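Local coordinates for protein 3-methyladenine DNA glycosylase (PDB 1PU6) that probably excises alkylated bases such as 3-methyladenine from DNA, as a helix-hairpin-helix glycosylase of base excision repair, at residues 32-35 and 36-40; 127-131 and 132-136; 98-101 and 102-106; 116-119 and 120-124; 21-25 and 26-30. One frame throughout, in Å; residues are numbered along the deposited sequence.

Contact 1 (32-35 and 36-40); sequences EALL and GAVLT
L34 and V38, one helical turn apart on helix 31-39, line up on the same side of the helix, where CD2 of L34 lies 4.5 Å from CG2 of V38. The overlap is slight, because V38 packs more closely on backbone: its CG2 sits 3.5 Å from the L34 carbonyl O. With CG1 anti to the backbone N (chi1 173°), CG2 falls beside that N and points back along the helix toward L34. L39 follows the same pattern, CG resting 3.3 Å from L35 O, and A37 CB lies 3.4 Å from A33 O. Beneath these side chains runs an unbroken ladder of i to i+4 bonds. G36 N meets E32 O and L39 N meets L35 O, each at 2.9 Å; L35 O also takes a weak, bent bond from V38 N. E32 turns its carboxylate away from this ladder to a salt bridge with K56 of helix 45-57. The touching side chains are almost wholly aliphatic and nearly all buried, so the turn's amides are satisfied within the helix while its sides are left for apolar packing against neighbouring helices.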
# COMPACT_ATOMS: atom_id res chain seq x y z
N GLU A 32 10.73 -3.11 -0.94
CA GLU A 32 10.10 -3.68 0.26
C GLU A 32 8.63 -3.26 0.42
O GLU A 32 7.80 -4.07 0.89
CB GLU A 32 10.90 -3.26 1.53
CG GLU A 32 10.32 -3.72 2.86
CD GLU A 32 11.18 -3.31 4.04
OE1 GLU A 32 10.60 -3.10 5.12
OE2 GLU A 32 12.44 -3.20 3.85
N ALA A 33 8.32 -2.01 0.06
CA ALA A 33 6.93 -1.53 0.11
C ALA A 33 6.06 -2.32 -0.90
O ALA A 33 4.92 -2.70 -0.58
CB ALA A 33 6.84 0.02 -0.15
N LEU A 34 6.55 -2.53 -2.14
CA LEU A 34 5.81 -3.39 -3.10
C LEU A 34 5.62 -4.80 -2.49
O LEU A 34 4.49 -5.35 -2.54
CB LEU A 34 6.59 -3.46 -4.45
CG LEU A 34 5.94 -4.36 -5.51
CD1 LEU A 34 6.43 -3.88 -6.89
CD2 LEU A 34 6.42 -5.82 -5.30
N LEU A 35 6.66 -5.39 -1.89
CA LEU A 35 6.48 -6.74 -1.34
C LEU A 35 5.42 -6.77 -0.23
O LEU A 35 4.56 -7.67 -0.18
CB LEU A 35 7.79 -7.31 -0.72
CG LEU A 35 8.89 -7.51 -1.73
CD1 LEU A 35 10.10 -8.01 -0.96
CD2 LEU A 35 8.50 -8.57 -2.79
N GLY A 36 5.45 -5.81 0.68
CA GLY A 36 4.45 -5.80 1.73
C GLY A 36 3.04 -5.54 1.23
O GLY A 36 2.09 -6.07 1.80
N ALA A 37 2.90 -4.72 0.18
CA ALA A 37 1.58 -4.43 -0.36
C ALA A 37 0.97 -5.72 -0.90
O ALA A 37 -0.26 -5.90 -0.79
CB ALA A 37 1.68 -3.37 -1.47
N VAL A 38 1.79 -6.59 -1.49
CA VAL A 38 1.27 -7.85 -1.98
C VAL A 38 0.97 -8.80 -0.82
O VAL A 38 -0.11 -9.43 -0.80
CB VAL A 38 2.30 -8.49 -2.96
CG1 VAL A 38 1.86 -9.91 -3.35
CG2 VAL A 38 2.42 -7.56 -4.22
N LEU A 39 1.93 -8.96 0.12
CA LEU A 39 1.79 -9.92 1.22
C LEU A 39 0.72 -9.60 2.22
O LEU A 39 0.24 -10.53 2.92
CB LEU A 39 3.11 -10.10 1.96
CG LEU A 39 4.26 -10.72 1.16
CD1 LEU A 39 5.54 -10.68 2.05
CD2 LEU A 39 3.87 -12.15 0.84
N THR A 40 0.30 -8.31 2.28
CA THR A 40 -0.73 -7.99 3.24
C THR A 40 -2.17 -8.37 2.83
O THR A 40 -3.10 -8.28 3.63
CB THR A 40 -0.59 -6.49 3.65
OG1 THR A 40 -1.31 -6.26 4.88
CG2 THR A 40 -1.20 -5.58 2.62

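Contact 2 (127-131 and 132-136); sequences KGIGK and ESADA
I129 and A134 meet where the hairpin of a helix-hairpin-helix motif runs into its second helix, 131-141. On the tight side, CG2 of I129 fits against the first turn, 3.7 Å from A134 N, 3.9 Å from S133 CB and 4.0 Å from A134 CB. It gets there because CG2 is anti to the I129 backbone N, while CG1 is turned away toward L100 of helix 90-108. G130 is the N-cap, and its carbonyl O receives A134 N at 2.9 Å, the first i to i+4 bond of the helix. G128, with a positive phi of 98°, bends the hairpin. Q41 braces it from outside, its NE2 bonded to G128 O and its OE1 to G130 N, and S133 OG adds a bond to A37 O of helix 31-39.

The other side is looser. K131 stretches fully extended beyond CG away from the turn, to a salt bridge with D168. The E132 side chain, also extended, leads away from the turn and passes V148, D150 and Y167; both residues stay partly exposed. In helix-hairpin-helix proteins a hairpin of this kind typically meets the DNA backbone, a role consistent with the glycine-rich loop here. D135 marks the return to buried ground: its OD1 is shared by R120 NH2, Y167 OH and Q171 NE2, which should favour a charged carboxylate, while its backbone N bonds K131 O at 2.9 Å and its CB lies 3.4 Å from that same oxygen.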
# COMPACT_ATOMS: atom_id res chain seq x y z
N LYS A 127 -1.79 -12.04 -11.98
CA LYS A 127 -2.83 -12.86 -11.36
C LYS A 127 -2.75 -12.87 -9.84
O LYS A 127 -1.69 -13.12 -9.24
CB LYS A 127 -2.78 -14.32 -11.88
CG LYS A 127 -3.98 -15.14 -11.36
CD LYS A 127 -4.41 -16.15 -12.38
CE LYS A 127 -5.43 -17.13 -11.73
NZ LYS A 127 -6.61 -17.42 -12.58
N GLY A 128 -3.88 -12.58 -9.22
CA GLY A 128 -3.97 -12.62 -7.77
C GLY A 128 -3.81 -11.26 -7.11
O GLY A 128 -4.06 -11.16 -5.92
N ILE A 129 -3.39 -10.21 -7.84
CA ILE A 129 -3.22 -8.90 -7.23
C ILE A 129 -4.59 -8.18 -7.25
O ILE A 129 -5.09 -7.82 -8.34
CB ILE A 129 -2.15 -8.06 -7.98
CG1 ILE A 129 -0.78 -8.74 -7.87
CG2 ILE A 129 -2.12 -6.56 -7.42
CD1 ILE A 129 0.36 -7.92 -8.33
N GLY A 130 -5.19 -7.97 -6.08
CA GLY A 130 -6.45 -7.24 -6.01
C GLY A 130 -6.27 -5.71 -6.06
O GLY A 130 -5.13 -5.19 -6.12
N LYS A 131 -7.39 -5.00 -6.07
CA LYS A 131 -7.33 -3.54 -6.20
C LYS A 131 -6.59 -2.86 -5.04
O LYS A 131 -5.81 -1.92 -5.28
CB LYS A 131 -8.75 -2.95 -6.38
CG LYS A 131 -9.22 -3.19 -7.75
CD LYS A 131 -10.66 -2.70 -7.90
CE LYS A 131 -11.12 -2.94 -9.34
NZ LYS A 131 -12.43 -2.43 -9.53
N GLU A 132 -6.82 -3.31 -3.81
CA GLU A 132 -6.15 -2.72 -2.65
C GLU A 132 -4.64 -2.86 -2.78
O GLU A 132 -3.91 -1.88 -2.54
CB GLU A 132 -6.69 -3.35 -1.34
CG GLU A 132 -6.08 -2.70 -0.09
CD GLU A 132 -6.58 -3.35 1.22
OE1 GLU A 132 -5.89 -3.28 2.28
OE2 GLU A 132 -7.69 -3.93 1.19
N SER A 133 -4.17 -4.05 -3.15
CA SER A 133 -2.72 -4.29 -3.32
C SER A 133 -2.18 -3.49 -4.51
O SER A 133 -1.06 -2.87 -4.38
CB SER A 133 -2.43 -5.78 -3.57
OG SER A 133 -2.51 -6.53 -2.33
N ALA A 134 -2.91 -3.45 -5.64
CA ALA A 134 -2.41 -2.67 -6.81
C ALA A 134 -2.28 -1.16 -6.42
O ALA A 134 -1.28 -0.48 -6.74
CB ALA A 134 -3.36 -2.76 -7.99
N ASP A 135 -3.30 -0.65 -5.76
CA ASP A 135 -3.25 0.79 -5.39
C ASP A 135 -2.18 1.08 -4.34
O ASP A 135 -1.55 2.18 -4.35
CB ASP A 135 -4.61 1.22 -4.93
CG ASP A 135 -5.59 1.36 -6.08
OD1 ASP A 135 -6.82 1.38 -5.84
OD2 ASP A 135 -5.21 1.38 -7.29
N ALA A 136 -1.97 0.14 -3.41
CA ALA A 136 -0.92 0.34 -2.40
C ALA A 136 0.47 0.35 -3.06
O ALA A 136 1.36 1.13 -2.67
CB ALA A 136 -1.00 -0.75 -1.30

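Contact 3 (98-101 and 102-106); sequences IDLS and GNILK. Unlike the reference sequence in segment 102-106: G102 (reference Lys).
L100 and I104 cross obliquely on one side of helix 90-108, with L100 CD1 4.0 Å from I104 CD1. Two torsions bring them together. In L100 the CG lies anti to the backbone N (chi1 164°) and the next bond swings CD1 forward along the helix toward I104. In I104, CG1 is anti to the carbonyl carbon and lies back over the preceding turn, 3.3 Å from L100 O, which leaves I104 CD1 beside L100 CD1. L100 O also accepts I104 N at 2.9 Å.

The neighbouring side chains point round the helix in other directions. N103 lies back along its own side, CB 3.5 Å from D99 O, but its amide ND2 makes its hydrogen bond with Q126 OE1 and not with that carbonyl, whose bond comes from N103 N at 3.0 Å. S101 turns OG back to L97 O, and L105 rests CG 3.6 Å from S101 O. D99 leads outward to a salt bridge with K95. The leucine-isoleucine pair faces inward, where helices 31-39 and 120-124 close over it with L34 and W122, while S101 and L105 look to helix 65-74. Such i to i+4 pairing on the inner face of an amphipathic helix is typical of an all-helical bundle, here the HhH-GPD domain.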
# COMPACT_ATOMS: atom_id res chain seq x y z
N ILE A 98 6.70 -14.07 -7.36
CA ILE A 98 7.63 -14.51 -8.40
C ILE A 98 7.16 -14.08 -9.79
O ILE A 98 7.95 -13.53 -10.61
CB ILE A 98 7.83 -16.04 -8.30
CG1 ILE A 98 8.63 -16.35 -7.04
CG2 ILE A 98 8.53 -16.58 -9.55
CD1 ILE A 98 8.60 -17.87 -6.65
N ASP A 99 5.89 -14.33 -10.08
CA ASP A 99 5.36 -13.96 -11.38
C ASP A 99 5.31 -12.42 -11.60
O ASP A 99 5.64 -11.91 -12.71
CB ASP A 99 3.99 -14.60 -11.61
CG ASP A 99 4.09 -16.14 -11.83
OD1 ASP A 99 5.23 -16.71 -11.94
OD2 ASP A 99 3.05 -16.86 -11.92
N LEU A 100 4.89 -11.69 -10.57
CA LEU A 100 4.86 -10.22 -10.68
C LEU A 100 6.29 -9.67 -10.97
O LEU A 100 6.49 -8.81 -11.87
CB LEU A 100 4.31 -9.62 -9.36
CG LEU A 100 4.59 -8.11 -9.21
CD1 LEU A 100 3.85 -7.27 -10.28
CD2 LEU A 100 4.17 -7.69 -7.78
N SER A 101 7.28 -10.16 -10.20
CA SER A 101 8.64 -9.67 -10.37
C SER A 101 9.19 -9.99 -11.76
O SER A 101 9.83 -9.15 -12.37
CB SER A 101 9.54 -10.28 -9.27
OG SER A 101 9.09 -9.77 -7.99
N GLY A 102 8.97 -11.22 -12.24
CA GLY A 102 9.39 -11.56 -13.60
C GLY A 102 8.74 -10.66 -14.67
O GLY A 102 9.37 -10.26 -15.66
N ASN A 103 7.47 -10.32 -14.47
CA ASN A 103 6.79 -9.52 -15.50
C ASN A 103 7.21 -8.05 -15.44
O ASN A 103 7.22 -7.34 -16.46
CB ASN A 103 5.25 -9.66 -15.37
CG ASN A 103 4.74 -10.90 -16.03
OD1 ASN A 103 5.32 -11.37 -17.03
ND2 ASN A 103 3.67 -11.44 -15.53
N ILE A 104 7.60 -7.58 -14.25
CA ILE A 104 8.15 -6.20 -14.16
C ILE A 104 9.43 -6.12 -14.99
O ILE A 104 9.66 -5.18 -15.75
CB ILE A 104 8.45 -5.80 -12.70
CG1 ILE A 104 7.14 -5.61 -11.93
CG2 ILE A 104 9.30 -4.47 -12.67
CD1 ILE A 104 7.37 -5.35 -10.41
N LEU A 105 10.29 -7.11 -14.84
CA LEU A 105 11.55 -7.11 -15.63
C LEU A 105 11.25 -7.18 -17.12
O LEU A 105 11.88 -6.44 -17.94
CB LEU A 105 12.43 -8.30 -15.18
CG LEU A 105 13.03 -8.15 -13.76
CD1 LEU A 105 13.53 -9.50 -13.21
CD2 LEU A 105 14.16 -7.09 -13.75
N LYS A 106 10.33 -8.04 -17.51
CA LYS A 106 9.99 -8.18 -18.93
C LYS A 106 9.44 -6.91 -19.58
O LYS A 106 9.86 -6.56 -20.71
CB LYS A 106 8.98 -9.34 -19.09
CG LYS A 106 8.66 -9.63 -20.57
CD LYS A 106 7.89 -10.97 -20.66
CE LYS A 106 6.49 -10.88 -20.08
NZ LYS A 106 5.59 -9.88 -20.81

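Contact 4 (116-119 and 120-124); sequences QEVT and REWLL. Unlike the reference sequence in segment 120-124: R120 (reference Lys).
T119 and W122 form the cap that starts helix 120-124. The T119 OG1 accepts W122 N at 3.2 Å with an N-H...O angle of 158°, and T119 O receives L123 N at 3.3 Å. The hydroxyl is brought over the helix end by chi1 of 63°, which sets OG1 between the T119 backbone N and carbonyl carbon; CB of W122 then lies 3.5 Å from it.

One residue earlier, V118 reaches forward past the cap. Its CG2 touches L123 CG at 3.8 Å and W122 CE3 at 3.9 Å, crossing both side chains at about a right angle. L123 CD2 in turn lies at the indole edge, in the ring plane, so the valine, leucine and tryptophan meet in one apolar cluster.

Farther out, E121 bends at chi2 to bring its carboxylate back toward the cap. A water donates to E121 OE2 at 2.7 Å and makes a weak, longer contact with T119 OG1. The indole is held by NE1 bonding D107 OD1 and by an edge-to-face contact with F108. R120 points away from the cap, NH2 in a salt bridge with D135 and NH1 in one with D168, and L138 of helix 131-141 packs on V118. A threonine N-cap flanked by an apolar pair, V118 just before it and L123 four residues after it, is the hydrophobic staple, here at the start of the short first helix of the helix-hairpin-helix.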
# COMPACT_ATOMS: atom_id res chain seq x y z
N GLN A 116 8.07 4.73 -12.76
CA GLN A 116 7.63 5.80 -13.64
C GLN A 116 6.48 5.43 -14.56
O GLN A 116 5.58 6.25 -14.75
CB GLN A 116 8.81 6.33 -14.47
CG GLN A 116 8.51 7.52 -15.37
CD GLN A 116 9.74 7.93 -16.20
OE1 GLN A 116 10.76 8.34 -15.64
NE2 GLN A 116 9.64 7.81 -17.53
N GLU A 117 6.46 4.21 -15.11
CA GLU A 117 5.57 3.87 -16.21
C GLU A 117 4.41 2.95 -15.90
O GLU A 117 3.48 2.82 -16.74
CB GLU A 117 6.37 3.27 -17.37
CG GLU A 117 7.50 4.16 -17.92
CD GLU A 117 7.00 5.35 -18.74
OE1 GLU A 117 7.84 6.25 -19.01
OE2 GLU A 117 5.80 5.37 -19.16
N VAL A 118 4.44 2.28 -14.73
CA VAL A 118 3.38 1.33 -14.40
C VAL A 118 1.98 2.00 -14.36
O VAL A 118 1.85 3.18 -13.98
CB VAL A 118 3.69 0.56 -13.08
CG1 VAL A 118 3.65 1.46 -11.92
CG2 VAL A 118 2.77 -0.68 -12.93
N THR A 119 0.97 1.24 -14.79
CA THR A 119 -0.42 1.65 -14.65
C THR A 119 -1.19 0.68 -13.75
O THR A 119 -0.78 -0.50 -13.58
CB THR A 119 -1.17 1.70 -15.98
OG1 THR A 119 -1.20 0.39 -16.55
CG2 THR A 119 -0.46 2.56 -16.98
N ARG A 120 -2.27 1.16 -13.17
CA ARG A 120 -3.11 0.29 -12.36
C ARG A 120 -3.56 -0.98 -13.14
O ARG A 120 -3.56 -2.09 -12.58
CB ARG A 120 -4.31 1.07 -11.89
CG ARG A 120 -5.11 0.28 -10.88
CD ARG A 120 -6.50 0.76 -10.81
NE ARG A 120 -7.06 0.66 -9.46
CZ ARG A 120 -8.35 0.56 -9.18
NH1 ARG A 120 -9.27 0.44 -10.18
NH2 ARG A 120 -8.74 0.58 -7.88
N GLU A 121 -3.95 -0.80 -14.40
CA GLU A 121 -4.47 -1.95 -15.15
C GLU A 121 -3.39 -3.00 -15.42
O GLU A 121 -3.69 -4.21 -15.43
CB GLU A 121 -5.13 -1.45 -16.44
CG GLU A 121 -6.39 -0.61 -16.15
CD GLU A 121 -6.07 0.84 -15.65
OE1 GLU A 121 -6.91 1.40 -14.86
OE2 GLU A 121 -4.97 1.45 -15.99
N TRP A 122 -2.14 -2.54 -15.62
CA TRP A 122 -1.05 -3.49 -15.75
C TRP A 122 -0.93 -4.37 -14.45
O TRP A 122 -0.82 -5.61 -14.50
CB TRP A 122 0.26 -2.72 -16.02
CG TRP A 122 1.40 -3.68 -16.36
CD1 TRP A 122 1.82 -4.05 -17.64
CD2 TRP A 122 2.27 -4.37 -15.44
NE1 TRP A 122 2.83 -4.98 -17.55
CE2 TRP A 122 3.18 -5.14 -16.22
CE3 TRP A 122 2.38 -4.39 -14.04
CZ2 TRP A 122 4.16 -6.00 -15.62
CZ3 TRP A 122 3.40 -5.21 -13.45
CH2 TRP A 122 4.25 -6.01 -14.26
N LEU A 123 -1.04 -3.73 -13.30
CA LEU A 123 -0.91 -4.49 -12.00
C LEU A 123 -2.10 -5.47 -11.81
O LEU A 123 -1.91 -6.64 -11.38
CB LEU A 123 -0.86 -3.51 -10.83
CG LEU A 123 0.48 -2.76 -10.76
CD1 LEU A 123 0.33 -1.56 -9.79
CD2 LEU A 123 1.65 -3.72 -10.29
N LEU A 124 -3.31 -5.02 -12.20
CA LEU A 124 -4.49 -5.89 -12.08
C LEU A 124 -4.42 -7.10 -13.02
O LEU A 124 -5.08 -8.14 -12.76
CB LEU A 124 -5.80 -5.13 -12.30
CG LEU A 124 -6.02 -4.09 -11.19
CD1 LEU A 124 -7.18 -3.15 -11.65
CD2 LEU A 124 -6.31 -4.71 -9.79
O HOH W 1 -3.79 1.29 -18.42

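Contact 5 (21-25 and 26-30); sequences PAWWW and PNALK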
# COMPACT_ATOMS: atom_id res chain seq x y z
N PRO A 21 6.42 7.02 10.15
CA PRO A 21 7.31 7.63 9.14
C PRO A 21 6.53 8.54 8.12
O PRO A 21 5.33 8.57 8.12
CB PRO A 21 7.95 6.42 8.43
CG PRO A 21 6.99 5.25 8.66
CD PRO A 21 6.28 5.55 10.01
N ALA A 22 7.25 9.33 7.34
CA ALA A 22 6.70 10.44 6.53
C ALA A 22 5.59 10.01 5.55
O ALA A 22 4.68 10.79 5.28
CB ALA A 22 7.82 11.06 5.70
N TRP A 23 5.73 8.82 4.98
CA TRP A 23 4.70 8.31 4.05
C TRP A 23 3.84 7.20 4.71
O TRP A 23 3.17 6.47 4.01
CB TRP A 23 5.34 7.75 2.74
CG TRP A 23 5.82 8.83 1.76
CD1 TRP A 23 6.85 9.76 1.94
CD2 TRP A 23 5.30 9.06 0.45
NE1 TRP A 23 6.96 10.54 0.81
CE2 TRP A 23 6.01 10.15 -0.11
CE3 TRP A 23 4.27 8.45 -0.30
CZ2 TRP A 23 5.75 10.64 -1.42
CZ3 TRP A 23 3.98 8.94 -1.61
CH2 TRP A 23 4.72 10.03 -2.15
N TRP A 24 3.90 7.10 6.05
CA TRP A 24 3.17 6.15 6.91
C TRP A 24 3.67 4.70 6.77
O TRP A 24 4.03 4.05 7.77
CB TRP A 24 1.65 6.22 6.73
CG TRP A 24 0.91 5.20 7.59
CD1 TRP A 24 0.78 5.19 8.97
CD2 TRP A 24 0.24 4.04 7.12
NE1 TRP A 24 0.06 4.09 9.36
CE2 TRP A 24 -0.31 3.38 8.24
CE3 TRP A 24 -0.03 3.52 5.84
CZ2 TRP A 24 -1.08 2.20 8.13
CZ3 TRP A 24 -0.78 2.35 5.73
CH2 TRP A 24 -1.32 1.72 6.87
N TRP A 25 3.66 4.19 5.53
CA TRP A 25 4.08 2.78 5.30
C TRP A 25 5.62 2.73 5.60
O TRP A 25 6.39 3.56 5.05
CB TRP A 25 3.79 2.46 3.82
CG TRP A 25 3.77 1.02 3.51
CD1 TRP A 25 4.82 0.14 3.53
CD2 TRP A 25 2.62 0.28 3.09
NE1 TRP A 25 4.38 -1.12 3.15
CE2 TRP A 25 3.03 -1.06 2.87
CE3 TRP A 25 1.25 0.61 2.91
CZ2 TRP A 25 2.14 -2.08 2.48
CZ3 TRP A 25 0.35 -0.40 2.51
CH2 TRP A 25 0.80 -1.73 2.30
N PRO A 26 6.09 1.78 6.43
CA PRO A 26 7.54 1.67 6.68
C PRO A 26 8.32 1.30 5.40
O PRO A 26 7.90 0.43 4.64
CB PRO A 26 7.69 0.57 7.76
CG PRO A 26 6.37 -0.03 7.89
CD PRO A 26 5.30 0.75 7.12
N ASN A 27 9.42 2.00 5.17
CA ASN A 27 10.22 1.83 3.96
C ASN A 27 9.44 2.06 2.64
O ASN A 27 9.63 1.37 1.62
CB ASN A 27 10.96 0.45 3.96
CG ASN A 27 11.99 0.37 5.10
OD1 ASN A 27 12.00 -0.60 5.91
ND2 ASN A 27 12.84 1.42 5.21
N ALA A 28 8.59 3.09 2.66
CA ALA A 28 7.89 3.56 1.46
C ALA A 28 8.89 3.94 0.35
O ALA A 28 10.07 4.33 0.60
CB ALA A 28 7.02 4.78 1.82
N LEU A 29 8.42 3.76 -0.88
CA LEU A 29 9.14 4.15 -2.11
C LEU A 29 10.30 3.22 -2.43
O LEU A 29 11.16 3.55 -3.28
CB LEU A 29 9.58 5.63 -2.14
CG LEU A 29 8.47 6.65 -1.79
CD1 LEU A 29 8.91 8.09 -1.99
CD2 LEU A 29 7.15 6.41 -2.55
N LYS A 30 10.33 2.06 -1.76
CA LYS A 30 11.35 1.02 -1.97
C LYS A 30 10.68 -0.27 -2.39
O LYS A 30 9.46 -0.42 -2.27
CB LYS A 30 12.15 0.77 -0.65
CG LYS A 30 12.96 1.99 -0.22
CD LYS A 30 13.49 1.83 1.24
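A chain of beta turns, in the loop between helix 4-12 and helix 31-39, folds P21-W25 against P26-K30. The first is type I, from P21 to W24, closed by W24 N to P21 O at 2.9 Å; the second is type II, from W25 to A28, where A28 N makes only a weak bond to W25 O at 3.3 Å.

W23 meets both A28 and L29. Its CB touches A28 CB at 3.5 Å, and its indole lies with one face under L29, the two side chains crossing at about a right angle. L29 CD2 makes a CH-pi contact 4.2 Å from the centre of the six-membered ring, 11° off its normal, while CD1 lies over the same face toward the rim, 4.0 Å from W23 CE2. Helix 195-203 packs on W23 too, through A196, Q197 and A200.

W25 departs in another direction. With CG anti to the backbone N (chi1 -163°), its ring passes beside P26: CD1 is 3.7 Å from P26 CD, and P26 O stands at the ring edge, 3.3 Å from CD1. F45 meets this indole edge-to-face and Y140 inclines to it. W24 points elsewhere, its NE1 bonded to E208, near a beta-mercaptoethanol, probably from the crystallisation liquor, which may mark a pocket. The series of turns closes with a second type II turn, N27 to K30: consecutive beta turns linking two helices, the last one delivering K30 as the N-cap of helix 31-39.

From the N terminus, contact 5 (21-30) comes first, its end capping the helix of contact 1 (32-40); contact 3 (98-106), contact 4 (116-124) and contact 2 (127-136) follow in series. Each is local, within one continuous stretch, so none closes a long loop and none nests in or crosses another. Helix 31-39 is central: W25 packs on G36 and A37, L34 meets L100 and I104 of helix 90-108, and A37 touches A136 of helix 131-141. W122 of helix 120-124 lies against N103 and I104, and the D135-R120 salt bridge joins contacts 2 and 4. Contact 5 touches neither contact 3 nor contact 4, nearest atoms about 10 Å apart in each case.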